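Local coordinates for protein transferrin (Manduca sexta, PDB 6WB6) that carries iron as a secreted insect glycoprotein, binding one ferric ion per molecule together with a carbonate anion, at residues Glu387-Glu390 with Asp391-Leu394; Ser359-Ala362 with Leu363-Cys366; Ser406-Asp409 with Met410-Ala413; Ile600-Thr603 with Pro604-Ala608. All blocks are in the same frame, centred on the assembly; numbering follows the deposited sequence.

How the contacts relate
In chain order the four local contacts run 2, 1, 3, 4, strictly in series; none nests in or crosses another, and each closes only a turn or two of continuous chain. All lie in the second transferrin-like region. Contact 2 starts helix 360-375 after strand 352-357, and contact 1 starts helix 390-399 after strand 381-386; their nearest atoms are about 4 Å apart. Contact 3 turns strand 405-407 into helix 411-419 and touches contact 1 through a salt bridge, Glu-390 OE2 to Arg-411 NE, 2.7 Å. Contact 4, far along the chain in helix 597-611, stays about 7 Å from contact 2 at the nearest atoms, yet Leu-607 packs on helix 360-375.

Contact 1: residues Glu387-Glu390 with Asp391-Leu394; sequences ENSE and DACL
Ser-389 O receives Cys-393 N at 2.9 Å, and one residue on Glu-390 O receives Leu-394 N at 2.8 Å, so the loop that ends at Ser-389 runs straight into the first turn of helix 390-399. The hydroxyl of Ser-389 folds back over that turn: its OG accepts from Ala-392 N at 2.9 Å, with an N-H...O angle of 157°. The torsion behind this sets OG between the backbone N and the carbonyl carbon (chi1 72°). Glu-387 leans back on the same turn with its aliphatic part, CB lying 3.7 Å from Ala-392 CB and CG 3.6 Å from Ala-392 O. Glu-390 and Leu-394 run side by side in the same direction, Glu-390 CG 4.2 Å from Leu-394 CD1, while the Glu-390 carboxylate reaches Arg-411. Asp-391 turns to the hydroxyl of Tyr-419. Cys-393 SG, 4.1 Å from Glu-387 CB, is joined in a disulfide to Cys-356 of strand 352-357. The arrangement is a serine N-cap, at a strand-to-helix junction of the second transferrin-like region, with a disulfide tying the first turn of the helix to strand 352-357.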
ATOM      1  N   GLU A 387       2.244  17.290 -16.732  1.00 25.28           N
ATOM      2  CA  GLU A 387       1.669  17.899 -17.917  1.00 34.73           C
ATOM      3  C   GLU A 387       0.468  18.702 -17.455  1.00 30.74           C
ATOM      4  O   GLU A 387       0.069  18.637 -16.292  1.00 30.28           O
ATOM      5  CB  GLU A 387       1.275  16.842 -18.957  1.00 30.58           C
ATOM      6  CG  GLU A 387       2.451  15.986 -19.410  1.00 33.78           C
ATOM      7  CD  GLU A 387       3.404  16.751 -20.309  1.00 27.20           C
ATOM      8  OE1 GLU A 387       2.957  17.687 -21.002  1.00 31.83           O
ATOM      9  OE2 GLU A 387       4.603  16.430 -20.287  1.00 28.66           O
ATOM     10  N   ASN A 388      -0.128  19.463 -18.363  1.00 35.82           N
ATOM     11  CA  ASN A 388      -1.142  20.422 -17.949  1.00 46.32           C
ATOM     12  C   ASN A 388      -2.558  19.910 -18.163  1.00 35.86           C
ATOM     13  O   ASN A 388      -3.514  20.641 -17.895  1.00 34.06           O
ATOM     14  CB  ASN A 388      -0.916  21.761 -18.655  1.00 45.85           C
ATOM     15  CG  ASN A 388       0.120  22.638 -17.933  1.00 49.98           C
ATOM     16  OD1 ASN A 388       0.802  22.192 -17.001  1.00 53.20           O
ATOM     17  ND2 ASN A 388       0.237  23.889 -18.364  1.00 55.94           N
ATOM     18  N   SER A 389      -2.714  18.657 -18.579  1.00 23.43           N
ATOM     19  CA  SER A 389      -4.036  18.059 -18.650  1.00 24.60           C
ATOM     20  C   SER A 389      -3.929  16.542 -18.606  1.00 27.04           C
ATOM     21  O   SER A 389      -2.851  15.957 -18.746  1.00 26.57           O
ATOM     22  CB  SER A 389      -4.756  18.462 -19.930  1.00 31.18           C
ATOM     23  OG  SER A 389      -4.164  17.796 -21.017  1.00 26.86           O
ATOM     24  N   GLU A 390      -5.089  15.912 -18.467  1.00 25.03           N
ATOM     25  CA  GLU A 390      -5.159  14.464 -18.560  1.00 30.80           C
ATOM     26  C   GLU A 390      -4.779  13.996 -19.961  1.00 29.21           C
ATOM     27  O   GLU A 390      -3.985  13.067 -20.122  1.00 14.67           O
ATOM     28  CB  GLU A 390      -6.568  14.009 -18.172  1.00 35.73           C
ATOM     29  CG  GLU A 390      -6.879  12.543 -18.406  1.00 26.22           C
ATOM     30  CD  GLU A 390      -8.292  12.194 -18.012  1.00 31.39           C
ATOM     31  OE1 GLU A 390      -8.586  12.174 -16.797  1.00 43.20           O
ATOM     32  OE2 GLU A 390      -9.123  11.981 -18.919  1.00 35.28           O
ATOM     33  N   ASP A 391      -5.329  14.646 -20.997  1.00 28.24           N
ATOM     34  CA  ASP A 391      -4.994  14.250 -22.365  1.00 30.56           C
ATOM     35  C   ASP A 391      -3.499  14.393 -22.620  1.00 26.87           C
ATOM     36  O   ASP A 391      -2.899  13.569 -23.322  1.00 22.92           O
ATOM     37  CB  ASP A 391      -5.802  15.068 -23.377  1.00 25.99           C
ATOM     38  CG  ASP A 391      -5.415  14.763 -24.799  1.00 40.43           C
ATOM     39  OD1 ASP A 391      -5.929  13.760 -25.372  1.00 33.97           O
ATOM     40  OD2 ASP A 391      -4.571  15.510 -25.345  1.00 51.32           O
ATOM     41  N   ALA A 392      -2.871  15.417 -22.044  1.00 18.95           N
ATOM     42  CA  ALA A 392      -1.430  15.559 -22.230  1.00 24.55           C
ATOM     43  C   ALA A 392      -0.652  14.527 -21.430  1.00 24.70           C
ATOM     44  O   ALA A 392       0.453  14.149 -21.830  1.00 21.20           O
ATOM     45  CB  ALA A 392      -0.959  16.957 -21.846  1.00 24.19           C
ATOM     46  N   CYS A 393      -1.184  14.085 -20.284  1.00 25.68           N
ATOM     47  CA  CYS A 393      -0.539  12.985 -19.575  1.00 24.11           C
ATOM     48  C   CYS A 393      -0.660  11.697 -20.374  1.00 18.67           C
ATOM     49  O   CYS A 393       0.280  10.895 -20.418  1.00 17.28           O
ATOM     50  CB  CYS A 393      -1.152  12.799 -18.179  1.00 22.08           C
ATOM     51  SG  CYS A 393      -0.312  13.702 -16.895  1.00 26.14           S
ATOM     52  N   LEU A 394      -1.828  11.468 -20.977  1.00 18.34           N
ATOM     53  CA  LEU A 394      -2.015  10.269 -21.778  1.00 20.45           C
ATOM     54  C   LEU A 394      -1.094  10.273 -22.983  1.00 16.27           C
ATOM     55  O   LEU A 394      -0.443   9.272 -23.281  1.00 22.72           O
ATOM     56  CB  LEU A 394      -3.470  10.152 -22.217  1.00 24.28           C
ATOM     57  CG  LEU A 394      -4.444   9.961 -21.067  1.00 20.55           C
ATOM     58  CD1 LEU A 394      -5.836  10.111 -21.620  1.00 19.98           C
ATOM     59  CD2 LEU A 394      -4.235   8.593 -20.385  1.00 28.39           C
TER

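Contact 2: residues Ser359-Ala362 with Leu363-Cys366; sequences SNVA and LSKC
Residues Ser-359 to Ala-362 and Leu-363 to Cys-366 meet as successive turns at the N-terminal end of helix 360-375, a local helical contact just after strand 352-357. Four backbone bonds link them, from Leu-363 N to Ser-359 O (2.7 Å) through to Cys-366 N to Ala-362 O (2.8 Å). Ser-359 is the N-cap: its OG takes the amide hydrogen of Ala-362 at 3.1 Å, while its carbonyl serves Leu-363. Val-361 O is gripped twice. Lys-365 N approaches from the next turn at 2.8 Å, with a C=O...N angle of 163°, and the hydroxyl of Ser-364 adds a short bond, OG to Val-361 O at 2.5 Å, coming in much more from the flank at 115°. With chi1 at 53°, OG sits between the backbone N and the carbonyl carbon of its own residue, turned to the preceding turn, where Val-361 O lies. Replacing Ser-364 with alanine would probably cost Val-361 O its second donor and leave Lys-365 N alone to hold it. The helix is the crossover of a beta-alpha-beta unit whose strands are 352-357 and 381-386, and one face of it meets both. Leu-363, its CB 3.4 Å from Asn-360 O, sends its branch onto Val-357, Cys-384 and Gln-386. Cys-366 completes the link covalently in a disulfide with Cys-384. Another face is covered by Phe-624, which touches Val-361, Ser-364 and Lys-365. The Lys-365 chain, fully extended, leads away from the turn, and its ammonium group reaches the carbonyls of Ile-620 and Val-630.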
ATOM      1  N   SER A 359      -1.132  18.617 -12.111  1.00 22.73           N
ATOM      2  CA  SER A 359      -1.175  19.879 -11.388  1.00 23.55           C
ATOM      3  C   SER A 359       0.039  19.979 -10.485  1.00 25.98           C
ATOM      4  O   SER A 359       0.692  18.973 -10.178  1.00 18.98           O
ATOM      5  CB  SER A 359      -2.462  20.010 -10.577  1.00 22.37           C
ATOM      6  OG  SER A 359      -2.434  19.183  -9.438  1.00 26.32           O
ATOM      7  N   ASN A 360       0.326  21.229 -10.064  1.00 19.84           N
ATOM      8  CA  ASN A 360       1.441  21.489  -9.163  1.00 20.11           C
ATOM      9  C   ASN A 360       1.228  20.812  -7.811  1.00 21.99           C
ATOM     10  O   ASN A 360       2.181  20.311  -7.204  1.00 17.33           O
ATOM     11  CB  ASN A 360       1.646  22.997  -8.944  1.00 25.16           C
ATOM     12  CG  ASN A 360       2.114  23.718 -10.187  1.00 28.61           C
ATOM     13  OD1 ASN A 360       2.661  23.116 -11.098  1.00 30.30           O
ATOM     14  ND2 ASN A 360       1.905  25.029 -10.218  1.00 40.14           N
ATOM     15  N   VAL A 361       0.003  20.849  -7.288  1.00 22.93           N
ATOM     16  CA  VAL A 361      -0.238  20.168  -6.023  1.00 27.62           C
ATOM     17  C   VAL A 361      -0.018  18.670  -6.201  1.00 20.39           C
ATOM     18  O   VAL A 361       0.661  18.030  -5.400  1.00 17.83           O
ATOM     19  CB  VAL A 361      -1.642  20.481  -5.470  1.00 19.18           C
ATOM     20  CG1 VAL A 361      -2.723  20.102  -6.412  1.00 24.47           C
ATOM     21  CG2 VAL A 361      -1.853  19.748  -4.156  1.00 25.32           C
ATOM     22  N   ALA A 362      -0.565  18.096  -7.271  1.00 22.23           N
ATOM     23  CA  ALA A 362      -0.348  16.673  -7.519  1.00 20.15           C
ATOM     24  C   ALA A 362       1.129  16.361  -7.698  1.00 22.47           C
ATOM     25  O   ALA A 362       1.629  15.363  -7.159  1.00 18.93           O
ATOM     26  CB  ALA A 362      -1.150  16.242  -8.726  1.00 15.36           C
ATOM     27  N   LEU A 363       1.855  17.208  -8.427  1.00 18.22           N
ATOM     28  CA  LEU A 363       3.303  17.051  -8.490  1.00 17.51           C
ATOM     29  C   LEU A 363       3.919  17.004  -7.092  1.00 23.96           C
ATOM     30  O   LEU A 363       4.812  16.202  -6.821  1.00 16.06           O
ATOM     31  CB  LEU A 363       3.930  18.190  -9.277  1.00 24.14           C
ATOM     32  CG  LEU A 363       5.438  18.109  -9.461  1.00 23.77           C
ATOM     33  CD1 LEU A 363       5.796  16.838 -10.150  1.00 20.66           C
ATOM     34  CD2 LEU A 363       5.933  19.327 -10.275  1.00 28.41           C
ATOM     35  N   SER A 364       3.509  17.912  -6.209  1.00 25.42           N
ATOM     36  CA  SER A 364       4.127  17.918  -4.893  1.00 19.10           C
ATOM     37  C   SER A 364       3.709  16.693  -4.088  1.00 15.54           C
ATOM     38  O   SER A 364       4.517  16.169  -3.318  1.00 17.85           O
ATOM     39  CB  SER A 364       3.787  19.201  -4.152  1.00 29.11           C
ATOM     40  OG  SER A 364       2.392  19.381  -4.140  1.00 38.64           O
ATOM     41  N   LYS A 365       2.471  16.224  -4.261  1.00 16.71           N
ATOM     42  CA  LYS A 365       2.047  15.015  -3.566  1.00 17.93           C
ATOM     43  C   LYS A 365       2.805  13.808  -4.091  1.00 21.94           C
ATOM     44  O   LYS A 365       3.234  12.941  -3.315  1.00 18.41           O
ATOM     45  CB  LYS A 365       0.528  14.818  -3.710  1.00 14.60           C
ATOM     46  CG  LYS A 365      -0.013  13.620  -2.910  1.00 21.53           C
ATOM     47  CD  LYS A 365      -1.523  13.451  -2.988  1.00 21.86           C
ATOM     48  CE  LYS A 365      -1.931  12.144  -2.310  1.00 12.26           C
ATOM     49  NZ  LYS A 365      -3.409  11.914  -2.195  1.00 21.58           N
ATOM     50  N   CYS A 366       3.016  13.753  -5.404  1.00 19.40           N
ATOM     51  CA  CYS A 366       3.780  12.655  -5.992  1.00 15.32           C
ATOM     52  C   CYS A 366       5.222  12.653  -5.494  1.00 18.76           C
ATOM     53  O   CYS A 366       5.810  11.592  -5.246  1.00 18.06           O
ATOM     54  CB  CYS A 366       3.721  12.766  -7.515  1.00 24.38           C
ATOM     55  SG  CYS A 366       4.667  11.536  -8.375  1.00 21.81           S
TER

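Contact 3: residues Ser406-Asp409 with Met410-Ala413; sequences SVDD and MRVA
Asp-408 and Arg-411 close a type II' beta turn, with Arg-411 N bonded to Asp-408 O at 3.1 Å and an N-H...O angle of 164°. Asp-409, at the first inner corner, carries the positive phi (52°) that this turn needs. Electrostatic contacts lie around the same pair. The Arg-411 chain bends at chi3 and brings its guanidinium back over the turn, so that Asp-408 O lies 3.6 Å above the plane of the group, over its centre. Asp-408 and Arg-411 point the same way, but carboxylate and guanidinium stand 87° apart, and the salt bridge from Asp-408 OD2 to Arg-411 NH2 is long at 3.9 Å. Each has a stronger mate elsewhere: Asp-408 pairs with Arg-586 and Arg-411 with Glu-390. Asp-409 OD2 remains 4.6 Å from Arg-411 NH1, too far for a salt bridge, though the opposite charges may attract weakly. The apolar contact is between Val-407 CG1 and Val-412 CG2 at 3.7 Å, the two side chains crossing at a slant. The Met-410 chain, bent at chi2 and chi3, brings SD to 3.6 Å from Asp-409 CB. The turn thus leads from edge strand 405-407 into helix 411-419; Val-407 and Val-412 pack on the adjoining strand 587-590, and Met-410 meets Phe-467 and His-471 of helix 467-479.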
ATOM      1  N   SER A 406      -3.419   8.482 -14.939  1.00 19.99           N
ATOM      2  CA  SER A 406      -4.762   8.099 -14.553  1.00 26.10           C
ATOM      3  C   SER A 406      -5.774   8.723 -15.498  1.00 23.27           C
ATOM      4  O   SER A 406      -5.520   9.735 -16.145  1.00 21.72           O
ATOM      5  CB  SER A 406      -5.084   8.528 -13.114  1.00 24.10           C
ATOM      6  OG  SER A 406      -4.966   9.931 -12.956  1.00 21.70           O
ATOM      7  N   VAL A 407      -6.946   8.116 -15.517  1.00 19.85           N
ATOM      8  CA  VAL A 407      -8.066   8.538 -16.332  1.00 27.25           C
ATOM      9  C   VAL A 407      -9.315   8.063 -15.603  1.00 33.20           C
ATOM     10  O   VAL A 407      -9.296   7.034 -14.915  1.00 31.12           O
ATOM     11  CB  VAL A 407      -7.885   7.989 -17.772  1.00 38.89           C
ATOM     12  CG1 VAL A 407      -7.562   6.497 -17.734  1.00 32.66           C
ATOM     13  CG2 VAL A 407      -9.075   8.270 -18.643  1.00 37.77           C
ATOM     14  N   ASP A 408     -10.365   8.860 -15.641  1.00 31.14           N
ATOM     15  CA  ASP A 408     -11.515   8.587 -14.795  1.00 39.26           C
ATOM     16  C   ASP A 408     -12.689   8.107 -15.638  1.00 43.78           C
ATOM     17  O   ASP A 408     -12.761   8.335 -16.849  1.00 32.59           O
ATOM     18  CB  ASP A 408     -11.925   9.824 -13.974  1.00 44.52           C
ATOM     19  CG  ASP A 408     -10.880  10.228 -12.919  1.00 42.68           C
ATOM     20  OD1 ASP A 408     -10.254   9.333 -12.315  1.00 41.27           O
ATOM     21  OD2 ASP A 408     -10.685  11.449 -12.685  1.00 45.56           O
ATOM     22  N   ASP A 409     -13.591   7.389 -14.972  1.00 43.94           N
ATOM     23  CA  ASP A 409     -14.914   7.088 -15.503  1.00 44.06           C
ATOM     24  C   ASP A 409     -14.736   6.489 -16.898  1.00 46.39           C
ATOM     25  O   ASP A 409     -13.889   5.602 -17.077  1.00 45.30           O
ATOM     26  CB  ASP A 409     -15.762   8.358 -15.428  1.00 48.49           C
ATOM     27  CG  ASP A 409     -15.906   8.901 -13.997  1.00 54.76           C
ATOM     28  OD1 ASP A 409     -16.247   8.119 -13.079  1.00 61.42           O
ATOM     29  OD2 ASP A 409     -15.687  10.117 -13.789  1.00 48.54           O
ATOM     30  N   MET A 410     -15.470   6.952 -17.906  1.00 45.56           N
ATOM     31  CA  MET A 410     -15.553   6.277 -19.191  1.00 46.34           C
ATOM     32  C   MET A 410     -14.479   6.719 -20.181  1.00 40.95           C
ATOM     33  O   MET A 410     -14.608   6.439 -21.376  1.00 50.00           O
ATOM     34  CB  MET A 410     -16.940   6.495 -19.802  1.00 56.17           C
ATOM     35  CG  MET A 410     -18.115   6.103 -18.880  1.00 54.97           C
ATOM     36  SD  MET A 410     -18.507   7.268 -17.539  1.00 66.39           S
ATOM     37  CE  MET A 410     -18.918   8.775 -18.447  1.00 51.77           C
ATOM     38  N   ARG A 411     -13.423   7.379 -19.722  1.00 35.52           N
ATOM     39  CA  ARG A 411     -12.357   7.807 -20.615  1.00 37.15           C
ATOM     40  C   ARG A 411     -11.252   6.770 -20.765  1.00 36.90           C
ATOM     41  O   ARG A 411     -10.319   6.998 -21.544  1.00 35.72           O
ATOM     42  CB  ARG A 411     -11.770   9.130 -20.132  1.00 37.73           C
ATOM     43  CG  ARG A 411     -12.759  10.273 -20.244  1.00 39.73           C
ATOM     44  CD  ARG A 411     -12.153  11.639 -19.946  1.00 37.42           C
ATOM     45  NE  ARG A 411     -11.751  11.805 -18.550  1.00 52.81           N
ATOM     46  CZ  ARG A 411     -12.590  11.869 -17.517  1.00 44.13           C
ATOM     47  NH1 ARG A 411     -13.898  11.757 -17.688  1.00 40.71           N
ATOM     48  NH2 ARG A 411     -12.112  12.043 -16.302  1.00 44.80           N
ATOM     49  N   VAL A 412     -11.347   5.632 -20.067  1.00 35.64           N
ATOM     50  CA  VAL A 412     -10.316   4.596 -20.166  1.00 35.00           C
ATOM     51  C   VAL A 412     -10.343   3.925 -21.539  1.00 31.02           C
ATOM     52  O   VAL A 412      -9.297   3.630 -22.124  1.00 30.32           O
ATOM     53  CB  VAL A 412     -10.482   3.551 -19.043  1.00 29.81           C
ATOM     54  CG1 VAL A 412      -9.388   2.483 -19.132  1.00 24.44           C
ATOM     55  CG2 VAL A 412     -10.465   4.211 -17.678  1.00 34.72           C
ATOM     56  N   ALA A 413     -11.529   3.625 -22.057  1.00 27.31           N
ATOM     57  CA  ALA A 413     -11.586   3.015 -23.374  1.00 25.91           C
ATOM     58  C   ALA A 413     -11.188   4.020 -24.448  1.00 31.04           C
ATOM     59  O   ALA A 413     -10.427   3.693 -25.364  1.00 27.14           O
ATOM     60  CB  ALA A 413     -12.981   2.461 -23.640  1.00 20.96           C
TER

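Contact 4: residues Ile600-Thr603 with Pro604-Ala608; sequences IAHT and PLSLA
His-602 O accepts two bonds from one residue, Ser-606 N at 2.8 Å and Ser-606 OG at 2.9 Å. The hydroxyl stands above the carbonyl plane, 50° out of it, and at the same time lies over one face of the His-602 ring, displaced toward the rim. The ring comes to lie there because His-602 CG is anti to the backbone N (chi1 -178°). With an alanine in place of His-602 the ring over Ser-606 OG is gone, which would probably leave a gap beside the hydroxyl and set it freer to turn, though the carbonyl it bonds to would remain. On another side of the helix Pro-604 wedges into the previous turn, its CD 3.3 Å from Ile-600 O and its CG 3.5 Å from Ala-601 O. Thr-603 crosses it at about a right angle, with CB of Thr-603 tight against CD of Pro-604 at 3.3 Å. Farther out, Thr-603 OG1 is held by Pro-380 O, Pro-604 and Leu-605 rest on Phe-425 of strand 422-428, and Leu-607 packs on helix 360-375. Having no N-H, the proline cannot give Ile-600 O the usual helical bond, and helix 597-611 kinks there; the bonds from Leu-605 N, Ser-606 N and Leu-607 N to the preceding turn carry the helix across.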
ATOM      1  N   ILE A 600       4.965  -1.663 -13.251  1.00 17.93           N
ATOM      2  CA  ILE A 600       4.235  -0.402 -13.122  1.00 18.42           C
ATOM      3  C   ILE A 600       3.309  -0.427 -11.915  1.00 22.71           C
ATOM      4  O   ILE A 600       3.191   0.557 -11.169  1.00 19.94           O
ATOM      5  CB  ILE A 600       3.460  -0.126 -14.420  1.00 14.50           C
ATOM      6  CG1 ILE A 600       4.459   0.267 -15.520  1.00 21.56           C
ATOM      7  CG2 ILE A 600       2.404   0.948 -14.199  1.00 21.85           C
ATOM      8  CD1 ILE A 600       3.803   0.676 -16.816  1.00 24.26           C
ATOM      9  N   ALA A 601       2.614  -1.532 -11.732  1.00 17.63           N
ATOM     10  CA  ALA A 601       1.695  -1.646 -10.617  1.00 16.13           C
ATOM     11  C   ALA A 601       2.429  -1.771  -9.294  1.00 15.51           C
ATOM     12  O   ALA A 601       1.880  -1.417  -8.258  1.00 15.06           O
ATOM     13  CB  ALA A 601       0.784  -2.864 -10.818  1.00 22.26           C
ATOM     14  N   HIS A 602       3.661  -2.275  -9.295  1.00 21.60           N
ATOM     15  CA  HIS A 602       4.240  -2.729  -8.041  1.00 22.28           C
ATOM     16  C   HIS A 602       4.288  -1.599  -7.015  1.00 25.08           C
ATOM     17  O   HIS A 602       3.742  -1.716  -5.909  1.00 18.40           O
ATOM     18  CB  HIS A 602       5.638  -3.311  -8.265  1.00 25.22           C
ATOM     19  CG  HIS A 602       6.248  -3.833  -7.012  1.00 26.36           C
ATOM     20  ND1 HIS A 602       7.020  -3.053  -6.178  1.00 26.08           N
ATOM     21  CD2 HIS A 602       6.149  -5.046  -6.419  1.00 20.98           C
ATOM     22  CE1 HIS A 602       7.392  -3.775  -5.135  1.00 18.66           C
ATOM     23  NE2 HIS A 602       6.877  -4.984  -5.258  1.00 26.55           N
ATOM     24  N   THR A 603       4.956  -0.504  -7.348  1.00 17.15           N
ATOM     25  CA  THR A 603       5.170   0.532  -6.339  1.00 21.75           C
ATOM     26  C   THR A 603       3.872   1.147  -5.841  1.00 19.20           C
ATOM     27  O   THR A 603       3.704   1.264  -4.613  1.00 17.45           O
ATOM     28  CB  THR A 603       6.138   1.593  -6.862  1.00 19.37           C
ATOM     29  OG1 THR A 603       7.468   1.063  -6.830  1.00 26.03           O
ATOM     30  CG2 THR A 603       6.089   2.887  -6.024  1.00 20.55           C
ATOM     31  N   PRO A 604       2.930   1.549  -6.690  1.00 21.24           N
ATOM     32  CA  PRO A 604       1.661   2.052  -6.142  1.00 13.66           C
ATOM     33  C   PRO A 604       0.901   1.037  -5.323  1.00 19.03           C
ATOM     34  O   PRO A 604       0.293   1.421  -4.312  1.00 19.06           O
ATOM     35  CB  PRO A 604       0.872   2.477  -7.388  1.00 23.14           C
ATOM     36  CG  PRO A 604       1.689   2.070  -8.561  1.00 22.03           C
ATOM     37  CD  PRO A 604       3.094   1.915  -8.110  1.00 19.53           C
ATOM     38  N   LEU A 605       0.897  -0.249  -5.704  1.00 17.11           N
ATOM     39  CA  LEU A 605       0.137  -1.208  -4.897  1.00 19.85           C
ATOM     40  C   LEU A 605       0.879  -1.558  -3.616  1.00 14.26           C
ATOM     41  O   LEU A 605       0.250  -1.958  -2.622  1.00 15.17           O
ATOM     42  CB  LEU A 605      -0.166  -2.501  -5.665  1.00 15.72           C
ATOM     43  CG  LEU A 605      -0.856  -2.547  -7.030  1.00 35.98           C
ATOM     44  CD1 LEU A 605      -1.371  -3.975  -7.259  1.00 26.32           C
ATOM     45  CD2 LEU A 605      -1.993  -1.562  -7.189  1.00 27.00           C
ATOM     46  N   SER A 606       2.206  -1.439  -3.621  1.00 18.78           N
ATOM     47  CA  SER A 606       2.940  -1.613  -2.370  1.00 25.17           C
ATOM     48  C   SER A 606       2.676  -0.440  -1.441  1.00 25.33           C
ATOM     49  O   SER A 606       2.578  -0.616  -0.230  1.00 15.58           O
ATOM     50  CB  SER A 606       4.432  -1.746  -2.621  1.00 14.22           C
ATOM     51  OG  SER A 606       4.743  -2.886  -3.423  1.00 19.66           O
ATOM     52  N   LEU A 607       2.584   0.771  -1.996  1.00 21.63           N
ATOM     53  CA  LEU A 607       2.170   1.922  -1.201  1.00 21.64           C
ATOM     54  C   LEU A 607       0.797   1.714  -0.604  1.00 21.06           C
ATOM     55  O   LEU A 607       0.608   1.866   0.604  1.00 21.47           O
ATOM     56  CB  LEU A 607       2.174   3.188  -2.057  1.00 24.42           C
ATOM     57  CG  LEU A 607       3.566   3.782  -2.227  1.00 26.54           C
ATOM     58  CD1 LEU A 607       3.556   4.931  -3.267  1.00 22.41           C
ATOM     59  CD2 LEU A 607       4.052   4.251  -0.861  1.00 19.71           C
ATOM     60  N   ALA A 608      -0.182   1.397  -1.447  1.00 21.13           N
ATOM     61  CA  ALA A 608      -1.556   1.286  -0.983  1.00 22.61           C
ATOM     62  C   ALA A 608      -1.663   0.269   0.135  1.00 23.25           C
ATOM     63  O   ALA A 608      -2.416   0.455   1.094  1.00 23.08           O
ATOM     64  CB  ALA A 608      -2.467   0.892  -2.142  1.00 22.93           C
TER